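Local structure of DspB (Aggregatibacter actinomycetemcomitans, 1YHT) at residues A[215-227]-A[252-264]. The protein is a family 20 glycoside hydrolase (beta-N-acetylhexosaminidase class) that releases bacterial biofilm, probably by cleaving its N-acetylglucosamine polysaccharide. Residues are numbered along the deposited sequence; the frame is centred on the assembly and turned at random.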
loop_
_atom_site.group_PDB
_atom_site.type_symbol
_atom_site.label_atom_id
_atom_site.label_comp_id
_atom_site.label_asym_id
_atom_site.label_seq_id
_atom_site.Cartn_x
_atom_site.Cartn_y
_atom_site.Cartn_z
ATOM N N MET A 215 -0.585 2.134 -8.227
ATOM C CA MET A 215 -0.508 3.459 -7.638
ATOM C C MET A 215 -1.817 3.912 -7.003
ATOM O O MET A 215 -2.870 3.641 -7.545
ATOM C CB MET A 215 -0.116 4.449 -8.752
ATOM C CG MET A 215 0.286 5.751 -8.228
ATOM S SD MET A 215 0.770 6.865 -9.608
ATOM C CE MET A 215 -0.845 7.282 -10.170
ATOM N N TRP A 216 -1.734 4.631 -5.865
ATOM C CA TRP A 216 -2.888 5.214 -5.195
ATOM C C TRP A 216 -3.498 6.310 -6.112
ATOM O O TRP A 216 -2.786 6.884 -6.946
ATOM C CB TRP A 216 -2.499 5.796 -3.811
ATOM C CG TRP A 216 -2.019 4.798 -2.789
ATOM C CD1 TRP A 216 -0.785 4.731 -2.221
ATOM C CD2 TRP A 216 -2.779 3.724 -2.217
ATOM N NE1 TRP A 216 -0.729 3.687 -1.317
ATOM C CE2 TRP A 216 -1.935 3.055 -1.300
ATOM C CE3 TRP A 216 -4.115 3.315 -2.331
ATOM C CZ2 TRP A 216 -2.365 1.970 -0.532
ATOM C CZ3 TRP A 216 -4.548 2.271 -1.585
ATOM C CH2 TRP A 216 -3.662 1.581 -0.683
ATOM N N ASN A 217 -4.800 6.584 -5.988
ATOM C CA ASN A 217 -5.443 7.557 -6.926
ATOM C C ASN A 217 -5.227 9.046 -6.659
ATOM O O ASN A 217 -5.669 9.857 -7.432
ATOM C CB ASN A 217 -6.948 7.314 -7.031
ATOM C CG ASN A 217 -7.664 7.589 -5.751
ATOM O OD1 ASN A 217 -7.577 6.811 -4.811
ATOM N ND2 ASN A 217 -8.367 8.725 -5.685
ATOM N N ASP A 218 -4.553 9.396 -5.570
ATOM C CA ASP A 218 -4.602 10.736 -5.028
ATOM C C ASP A 218 -4.152 11.825 -6.037
ATOM O O ASP A 218 -4.698 12.936 -6.036
ATOM C CB ASP A 218 -3.732 10.890 -3.783
ATOM C CG ASP A 218 -4.034 9.897 -2.703
ATOM O OD1 ASP A 218 -4.063 10.310 -1.536
ATOM O OD2 ASP A 218 -4.206 8.696 -3.026
ATOM N N GLY A 219 -3.155 11.488 -6.855
ATOM C CA GLY A 219 -2.562 12.440 -7.778
ATOM C C GLY A 219 -3.204 12.497 -9.125
ATOM O O GLY A 219 -2.713 13.171 -10.001
ATOM N N LEU A 220 -4.338 11.802 -9.273
ATOM C CA LEU A 220 -5.040 11.735 -10.542
ATOM C C LEU A 220 -6.086 12.821 -10.557
ATOM O O LEU A 220 -7.144 12.700 -9.911
ATOM C CB LEU A 220 -5.671 10.342 -10.747
ATOM C CG LEU A 220 -4.670 9.179 -10.800
ATOM C CD1 LEU A 220 -5.332 7.828 -10.923
ATOM C CD2 LEU A 220 -3.692 9.360 -11.934
ATOM N N ILE A 221 -5.751 13.912 -11.260
ATOM C CA ILE A 221 -6.638 15.059 -11.352
ATOM C C ILE A 221 -7.028 15.300 -12.796
ATOM O O ILE A 221 -6.362 14.854 -13.699
ATOM C CB ILE A 221 -6.033 16.307 -10.707
ATOM C CG1 ILE A 221 -4.799 16.806 -11.495
ATOM C CG2 ILE A 221 -5.687 16.035 -9.210
ATOM C CD1 ILE A 221 -4.308 18.135 -10.989
ATOM N N LYS A 222 -8.147 15.979 -13.002
ATOM C CA LYS A 222 -8.664 16.236 -14.364
ATOM C C LYS A 222 -7.702 17.004 -15.264
ATOM O O LYS A 222 -7.638 16.734 -16.443
ATOM C CB LYS A 222 -9.969 17.022 -14.273
ATOM C CG LYS A 222 -11.129 16.213 -13.770
ATOM C CD LYS A 222 -12.409 17.083 -13.733
ATOM C CE LYS A 222 -13.362 16.634 -12.656
ATOM N NZ LYS A 222 -14.482 17.655 -12.486
ATOM N N ASN A 223 -6.961 17.954 -14.686
ATOM C CA ASN A 223 -6.026 18.796 -15.431
ATOM C C ASN A 223 -4.901 18.069 -16.095
ATOM O O ASN A 223 -4.403 18.546 -17.118
ATOM C CB ASN A 223 -5.354 19.841 -14.523
ATOM C CG ASN A 223 -6.219 21.024 -14.276
ATOM O OD1 ASN A 223 -7.292 21.161 -14.880
ATOM N ND2 ASN A 223 -5.788 21.880 -13.355
ATOM N N THR A 224 -4.495 16.935 -15.521
ATOM C CA THR A 224 -3.233 16.267 -15.904
ATOM C C THR A 224 -3.308 14.736 -16.099
ATOM O O THR A 224 -2.380 14.150 -16.602
ATOM C CB THR A 224 -2.149 16.535 -14.845
ATOM O OG1 THR A 224 -2.561 16.030 -13.568
ATOM C CG2 THR A 224 -1.799 18.035 -14.715
ATOM N N PHE A 225 -4.378 14.078 -15.668
ATOM C CA PHE A 225 -4.343 12.608 -15.634
ATOM C C PHE A 225 -4.155 11.943 -16.979
ATOM O O PHE A 225 -3.656 10.854 -17.041
ATOM C CB PHE A 225 -5.530 11.992 -14.884
ATOM C CG PHE A 225 -6.758 11.827 -15.705
ATOM C CD1 PHE A 225 -7.256 10.549 -15.976
ATOM C CD2 PHE A 225 -7.445 12.936 -16.192
ATOM C CE1 PHE A 225 -8.436 10.380 -16.724
ATOM C CE2 PHE A 225 -8.625 12.781 -16.938
ATOM C CZ PHE A 225 -9.120 11.501 -17.202
ATOM N N GLU A 226 -4.549 12.608 -18.058
ATOM C CA GLU A 226 -4.392 12.070 -19.371
ATOM C C GLU A 226 -2.927 12.006 -19.791
ATOM O O GLU A 226 -2.645 11.363 -20.779
ATOM C CB GLU A 226 -5.215 12.873 -20.380
ATOM C CG GLU A 226 -6.707 12.946 -20.028
ATOM C CD GLU A 226 -7.488 13.942 -20.863
ATOM O OE1 GLU A 226 -7.384 15.180 -20.639
ATOM O OE2 GLU A 226 -8.185 13.464 -21.771
ATOM N N GLN A 227 -2.005 12.613 -19.024
ATOM C CA GLN A 227 -0.546 12.510 -19.273
ATOM C C GLN A 227 0.106 11.274 -18.616
ATOM O O GLN A 227 1.244 10.951 -18.864
ATOM C CB GLN A 227 0.158 13.757 -18.715
ATOM C CG GLN A 227 -0.286 15.071 -19.356
ATOM C CD GLN A 227 0.105 16.297 -18.550
ATOM O OE1 GLN A 227 1.223 16.397 -18.084
ATOM N NE2 GLN A 227 -0.837 17.219 -18.357
ATOM N N ARG A 252 -11.638 18.819 -3.802
ATOM C CA ARG A 252 -11.007 17.586 -4.315
ATOM C C ARG A 252 -11.937 16.850 -5.275
ATOM O O ARG A 252 -11.516 16.370 -6.323
ATOM C CB ARG A 252 -10.462 16.701 -3.183
ATOM C CG ARG A 252 -9.656 17.527 -2.211
ATOM C CD ARG A 252 -8.355 17.042 -1.786
ATOM N NE ARG A 252 -8.441 16.209 -0.620
ATOM C CZ ARG A 252 -7.601 16.228 0.418
ATOM N NH1 ARG A 252 -6.608 17.095 0.533
ATOM N NH2 ARG A 252 -7.783 15.371 1.379
ATOM N N ARG A 253 -13.221 16.821 -4.962
ATOM C CA ARG A 253 -14.176 16.134 -5.834
ATOM C C ARG A 253 -14.366 16.816 -7.186
ATOM O O ARG A 253 -14.720 16.178 -8.181
ATOM C CB ARG A 253 -15.513 16.000 -5.114
ATOM C CG ARG A 253 -15.492 14.972 -4.039
ATOM C CD ARG A 253 -16.734 15.011 -3.157
ATOM N NE ARG A 253 -16.621 13.902 -2.213
ATOM C CZ ARG A 253 -17.133 12.689 -2.384
ATOM N NH1 ARG A 253 -17.901 12.410 -3.415
ATOM N NH2 ARG A 253 -16.904 11.761 -1.465
ATOM N N ASP A 254 -14.124 18.119 -7.217
ATOM C CA ASP A 254 -14.197 18.884 -8.454
ATOM C C ASP A 254 -12.907 18.782 -9.237
ATOM O O ASP A 254 -12.895 18.897 -10.438
ATOM C CB ASP A 254 -14.453 20.353 -8.131
ATOM C CG ASP A 254 -14.767 21.155 -9.369
ATOM O OD1 ASP A 254 -15.702 20.751 -10.113
ATOM O OD2 ASP A 254 -14.038 22.146 -9.613
ATOM N N MET A 255 -11.805 18.585 -8.538
ATOM C CA MET A 255 -10.507 18.581 -9.187
ATOM C C MET A 255 -10.064 17.175 -9.573
ATOM O O MET A 255 -9.486 16.965 -10.604
ATOM C CB MET A 255 -9.490 19.119 -8.213
ATOM C CG MET A 255 -9.233 20.589 -8.268
ATOM S SD MET A 255 -8.051 21.010 -6.951
ATOM C CE MET A 255 -6.737 19.773 -7.064
ATOM N N ARG A 256 -10.274 16.221 -8.676
ATOM C CA ARG A 256 -9.783 14.870 -8.889
ATOM C C ARG A 256 -10.641 14.104 -9.884
ATOM O O ARG A 256 -11.815 14.414 -10.090
ATOM C CB ARG A 256 -9.741 14.125 -7.570
ATOM C CG ARG A 256 -8.718 14.688 -6.629
ATOM C CD ARG A 256 -8.561 13.844 -5.406
ATOM N NE ARG A 256 -7.563 14.388 -4.502
ATOM C CZ ARG A 256 -7.128 13.780 -3.404
ATOM N NH1 ARG A 256 -7.595 12.590 -3.058
ATOM N NH2 ARG A 256 -6.224 14.372 -2.639
ATOM N N VAL A 257 -10.053 13.063 -10.470
ATOM C CA VAL A 257 -10.800 12.157 -11.332
ATOM C C VAL A 257 -11.599 11.113 -10.470
ATOM O O VAL A 257 -11.111 10.581 -9.485
ATOM C CB VAL A 257 -9.848 11.483 -12.394
ATOM C CG1 VAL A 257 -8.947 10.493 -11.746
ATOM C CG2 VAL A 257 -10.637 10.751 -13.442
ATOM N N SER A 258 -12.828 10.845 -10.859
ATOM C CA SER A 258 -13.633 9.783 -10.224
ATOM C C SER A 258 -13.219 8.404 -10.760
ATOM O O SER A 258 -12.564 8.292 -11.801
ATOM C CB SER A 258 -15.111 10.004 -10.557
ATOM O OG SER A 258 -15.357 9.652 -11.897
ATOM N N LEU A 259 -13.625 7.365 -10.049
ATOM C CA LEU A 259 -13.349 6.030 -10.478
ATOM C C LEU A 259 -14.007 5.800 -11.864
ATOM O O LEU A 259 -13.347 5.297 -12.763
ATOM C CB LEU A 259 -13.753 5.010 -9.400
ATOM C CG LEU A 259 -13.540 3.540 -9.767
ATOM C CD1 LEU A 259 -13.195 2.663 -8.555
ATOM C CD2 LEU A 259 -14.733 3.018 -10.497
ATOM N N PRO A 260 -15.300 6.183 -12.047
ATOM C CA PRO A 260 -15.859 5.969 -13.368
ATOM C C PRO A 260 -15.115 6.710 -14.473
ATOM O O PRO A 260 -15.002 6.201 -15.568
ATOM C CB PRO A 260 -17.297 6.481 -13.228
ATOM C CG PRO A 260 -17.602 6.289 -11.716
ATOM C CD PRO A 260 -16.303 6.713 -11.106
ATOM N N GLU A 261 -14.645 7.913 -14.185
ATOM C CA GLU A 261 -13.874 8.675 -15.168
ATOM C C GLU A 261 -12.614 7.950 -15.609
ATOM O O GLU A 261 -12.261 7.956 -16.793
ATOM C CB GLU A 261 -13.584 10.063 -14.655
ATOM C CG GLU A 261 -14.779 10.974 -14.820
ATOM C CD GLU A 261 -14.755 12.186 -13.924
ATOM O OE1 GLU A 261 -13.910 12.325 -13.016
ATOM O OE2 GLU A 261 -15.628 13.050 -14.136
ATOM N N LEU A 262 -11.970 7.266 -14.663
ATOM C CA LEU A 262 -10.796 6.462 -14.946
ATOM C C LEU A 262 -11.158 5.265 -15.804
ATOM O O LEU A 262 -10.461 4.959 -16.767
ATOM C CB LEU A 262 -10.142 6.007 -13.639
ATOM C CG LEU A 262 -9.408 7.124 -12.849
ATOM C CD1 LEU A 262 -8.938 6.616 -11.491
ATOM C CD2 LEU A 262 -8.254 7.695 -13.608
ATOM N N LEU A 263 -12.267 4.608 -15.453
ATOM C CA LEU A 263 -12.746 3.437 -16.220
ATOM C C LEU A 263 -13.061 3.818 -17.655
ATOM O O LEU A 263 -12.717 3.100 -18.596
ATOM C CB LEU A 263 -13.994 2.863 -15.565
ATOM C CG LEU A 263 -13.824 2.267 -14.168
ATOM C CD1 LEU A 263 -15.137 1.738 -13.671
ATOM C CD2 LEU A 263 -12.765 1.184 -14.137
ATOM N N ALA A 264 -13.691 4.986 -17.804
ATOM C CA ALA A 264 -14.046 5.504 -19.135
ATOM C C ALA A 264 -12.818 5.739 -20.000
ATOM O O ALA A 264 -12.893 5.519 -21.204
ATOM C CB ALA A 264 -14.828 6.739 -19.019
HETATM O O HOH W 1 -8.570 10.519 -8.150
HETATM O O HOH W 2 -16.160 16.468 -10.317
HETATM O O HOH W 3 -7.954 19.007 -12.083
#
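Val257 turns one methyl to Leu220 and the other to Phe225. CG1 presses tightly on Leu220 CB at 3.4 Å, while CG2, anti to the backbone N (CG1 has chi1 71°), sits over one face of the Phe225 ring, 4.2 Å from its centroid, in a CH-pi contact. A beta-branched valine suits this place because its two short arms diverge. Leu262 fills in beside it: its CD1 meets Leu220 CD1 at 3.8 Å, the two leucines crossing at about a right angle, and its CD2 approaches the Phe225 ring obliquely. Two backbone bonds, Val257 N to Leu220 O and Lys222 N to Met255 O, both 175° at the hydrogen, flank the single bridge of Ile221 with Arg256. Lys222, extended beyond CG, has the length to reach the end of helix 246-255, where NZ donates to Asp254 O (2.9 Å). The Arg256 guanidinium has Arg252 NE over one face and the carbonyl oxygen of Asp218 over the other, both offset toward the rim; the Asp218 carboxylate accepts from the Trp237 indole N-H and Glu184 N. The contact joins the loop after strand 212-216 to the link between helices 246-255 and 259-264, which follows adjacent parallel strand 233-236 in the TIM barrel characteristic of family 20 catalytic domains.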